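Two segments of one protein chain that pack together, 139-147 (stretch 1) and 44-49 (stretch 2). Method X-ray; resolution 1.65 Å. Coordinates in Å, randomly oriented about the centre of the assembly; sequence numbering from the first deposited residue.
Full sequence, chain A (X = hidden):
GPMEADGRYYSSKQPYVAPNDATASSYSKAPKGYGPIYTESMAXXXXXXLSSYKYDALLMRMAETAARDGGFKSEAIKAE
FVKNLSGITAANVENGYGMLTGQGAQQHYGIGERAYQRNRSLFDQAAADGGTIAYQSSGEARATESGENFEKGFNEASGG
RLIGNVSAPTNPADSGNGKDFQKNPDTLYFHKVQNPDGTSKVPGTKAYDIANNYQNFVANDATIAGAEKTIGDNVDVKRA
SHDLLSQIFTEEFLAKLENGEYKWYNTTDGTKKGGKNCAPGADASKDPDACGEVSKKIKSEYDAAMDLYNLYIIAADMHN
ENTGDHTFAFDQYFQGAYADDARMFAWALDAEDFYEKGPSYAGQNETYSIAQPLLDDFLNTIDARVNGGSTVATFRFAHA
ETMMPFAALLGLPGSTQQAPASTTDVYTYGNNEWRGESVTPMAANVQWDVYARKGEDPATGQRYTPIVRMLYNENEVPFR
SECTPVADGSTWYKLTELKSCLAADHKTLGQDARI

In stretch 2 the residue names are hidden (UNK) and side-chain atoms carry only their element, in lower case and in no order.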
# COMPACT_ATOMS: atom_id res chain seq x y z
N GLY A 139 7.57 5.01 -11.48
CA GLY A 139 7.46 4.90 -12.93
C GLY A 139 6.27 4.04 -13.30
O GLY A 139 5.92 3.90 -14.48
N GLU A 140 5.65 3.43 -12.30
CA GLU A 140 4.47 2.61 -12.54
C GLU A 140 3.27 3.55 -12.66
O GLU A 140 3.13 4.50 -11.90
CB GLU A 140 4.29 1.60 -11.40
CG GLU A 140 3.25 0.52 -11.66
CD GLU A 140 1.85 0.97 -11.31
OE1 GLU A 140 1.71 1.78 -10.37
OE2 GLU A 140 0.90 0.51 -11.97
N ALA A 141 2.39 3.29 -13.63
CA ALA A 141 1.34 4.24 -13.98
C ALA A 141 0.38 4.60 -12.85
O ALA A 141 0.01 5.76 -12.71
CB ALA A 141 0.58 3.77 -15.22
N ARG A 142 -0.05 3.62 -12.06
CA ARG A 142 -0.98 3.91 -10.97
C ARG A 142 -0.32 4.73 -9.86
O ARG A 142 -0.98 5.54 -9.21
CB ARG A 142 -1.60 2.63 -10.41
CG ARG A 142 -2.94 2.24 -11.05
CD ARG A 142 -2.80 1.73 -12.47
NE ARG A 142 -2.88 2.80 -13.47
CZ ARG A 142 -2.70 2.62 -14.77
NH1 ARG A 142 -2.78 3.64 -15.61
NH2 ARG A 142 -2.43 1.40 -15.24
N ALA A 143 0.97 4.52 -9.63
CA ALA A 143 1.69 5.34 -8.65
C ALA A 143 1.81 6.78 -9.15
O ALA A 143 1.61 7.73 -8.40
CB ALA A 143 3.07 4.74 -8.34
N THR A 144 2.11 6.92 -10.44
CA THR A 144 2.24 8.25 -11.04
C THR A 144 0.88 8.95 -11.03
O THR A 144 0.79 10.13 -10.67
CB THR A 144 2.81 8.14 -12.47
OG1 THR A 144 4.08 7.47 -12.41
CG2 THR A 144 3.02 9.53 -13.09
N GLU A 145 -0.17 8.22 -11.41
CA GLU A 145 -1.52 8.80 -11.40
C GLU A 145 -1.98 9.19 -10.00
O GLU A 145 -2.69 10.17 -9.82
CB GLU A 145 -2.51 7.84 -12.06
CG GLU A 145 -2.28 7.73 -13.56
CD GLU A 145 -2.84 6.47 -14.17
OE1 GLU A 145 -3.39 5.64 -13.42
OE2 GLU A 145 -2.71 6.30 -15.40
N SER A 146 -1.57 8.41 -9.00
CA SER A 146 -1.85 8.80 -7.62
C SER A 146 -1.16 10.12 -7.32
O SER A 146 -1.77 11.05 -6.77
CB SER A 146 -1.38 7.72 -6.65
OG SER A 146 -2.16 6.55 -6.83
N GLY A 147 0.11 10.21 -7.71
CA GLY A 147 0.86 11.45 -7.58
C GLY A 147 0.19 12.61 -8.28
O GLY A 147 0.18 13.73 -7.75
N UNK A 44 2.01 5.18 -0.79
CA UNK A 44 1.52 4.13 -1.66
C UNK A 44 0.45 4.70 -2.58
O UNK A 44 -0.22 5.68 -2.23
n UNK A 44 -2.18 -1.06 0.28
c UNK A 44 0.39 1.82 -1.56
n UNK A 44 -2.02 -2.21 -1.72
c UNK A 44 -0.33 0.85 -0.64
n UNK A 44 -0.80 -0.30 -1.40
c UNK A 44 0.93 3.01 -0.79
c UNK A 44 -1.66 -1.20 -0.95
N UNK A 45 0.29 4.11 -3.76
CA UNK A 45 -0.79 4.51 -4.66
C UNK A 45 -2.14 4.35 -3.97
O UNK A 45 -2.27 3.63 -2.97
n UNK A 45 -0.84 0.04 -5.23
c UNK A 45 -0.97 2.20 -5.64
n UNK A 45 -2.22 1.68 -5.38
c UNK A 45 -0.74 3.65 -5.92
c UNK A 45 -0.10 1.16 -5.54
c UNK A 45 -2.11 0.38 -5.14
N UNK A 46 -3.16 4.99 -4.52
CA UNK A 46 -4.49 4.90 -3.95
C UNK A 46 -5.21 3.63 -4.38
O UNK A 46 -4.69 2.82 -5.16
N UNK A 47 -6.42 3.47 -3.86
CA UNK A 47 -7.32 2.38 -4.23
C UNK A 47 -7.42 2.17 -5.74
O UNK A 47 -7.54 3.13 -6.51
o UNK A 47 -8.75 2.55 -2.28
c UNK A 47 -8.71 2.67 -3.69
N UNK A 48 -7.38 0.90 -6.14
CA UNK A 48 -7.47 0.46 -7.53
C UNK A 48 -8.60 -0.53 -7.67
O UNK A 48 -9.07 -1.08 -6.67
c UNK A 48 -6.18 -0.26 -7.94
n UNK A 48 -1.53 -0.92 -9.88
c UNK A 48 -3.71 -0.34 -8.17
c UNK A 48 -4.91 0.56 -7.91
n UNK A 48 -3.80 -1.03 -9.46
c UNK A 48 -2.76 -1.29 -10.24
n UNK A 48 -2.93 -1.93 -11.40
N UNK A 49 -9.03 -0.79 -8.90
CA UNK A 49 -10.01 -1.83 -9.13
C UNK A 49 -9.37 -3.21 -9.17
O UNK A 49 -8.21 -3.37 -8.80

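Position 44 carries seven side-chain atoms: three carbons in a row beyond CA, then a nitrogen, then a carbon that bears two more nitrogens. That is a guanidinium on an aliphatic stalk. CA-to-CB points away from stretch 1, the chain is extended with its chi angles all near t, and no side-chain atom comes within 7 Å of the helix. The residue is Arg-44. It belongs to another neighbourhood, and its NH1 is hydrogen-bonded elsewhere in the structure.

Position 45 has six side-chain atoms, one carbon followed by a five-membered ring of three carbons and two nitrogens, which can only be an imidazole. Here CA-to-CB points toward stretch 1, and CB itself does the packing: it lies 4.0 Å from Ala-143 CA and 3.8 Å from Arg-142 O, while Ser-146 OG sits 3.4 Å from the same CB. The residue is His-45. Its chi1 is p, and its ND1 donates to the backbone O of position 46 at 2.7 Å, a nearly straight bond that ties the ring to the backbone of the next residue. The closest pair of CA atoms across the two stretches is here too, Ala-143 CA to His-45 CA at 4.8 Å.

At position 46 there are backbone atoms and nothing else, so it is Gly-46. Its N donates to Ser-146 OG at 3.0 Å with an angle of 163°. An ideal CB would stand 4.0 Å from Ser-146 OG, so this contact alone does not demand a glycine.

Position 47 shows one carbon and one oxygen, a short hydroxyl side chain whose CA-to-CB bond points away from stretch 1; it touches none of it. This is Ser-47, whose OG is hydrogen-bonded elsewhere in the structure.

Position 48 repeats the pattern of three carbons, a nitrogen, and a carbon with two nitrogens, but now CA-to-CB points toward the helix. One terminal nitrogen lies 3.6 Å from Arg-142 CB and 3.5 Å from Glu-140 OE2. The residue is Arg-48, and that nitrogen is NH2. Arg-142 CG covers one face of the guanidinium, and the pair Glu-140 OE2 to Arg-48 NH2 forms a salt bridge.

Position 49 again has no side-chain atoms, and nothing of stretch 1 is near: Gly-49.

The contact rests on two anchor points along the start of one helix. At the first, Glu-140 does double duty: as N-cap its OE1 accepts from Ala-143 N at 2.9 Å, while its OE2 pairs with Arg-48. Arg-142 NH1 forms a salt bridge with Glu-145 OE2 at 2.7 Å, while its CB and CG lie against the Arg-48 guanidinium. One turn on, Ser-146 OG donates to Arg-142 O at 2.8 Å and accepts from Gly-46 N, a relay from loop amide to helix carbonyl. The lesson is economical: about 251 Å² buried, one hydrogen bond and one salt bridge.

Stretch 2 44-49: RHGSRG
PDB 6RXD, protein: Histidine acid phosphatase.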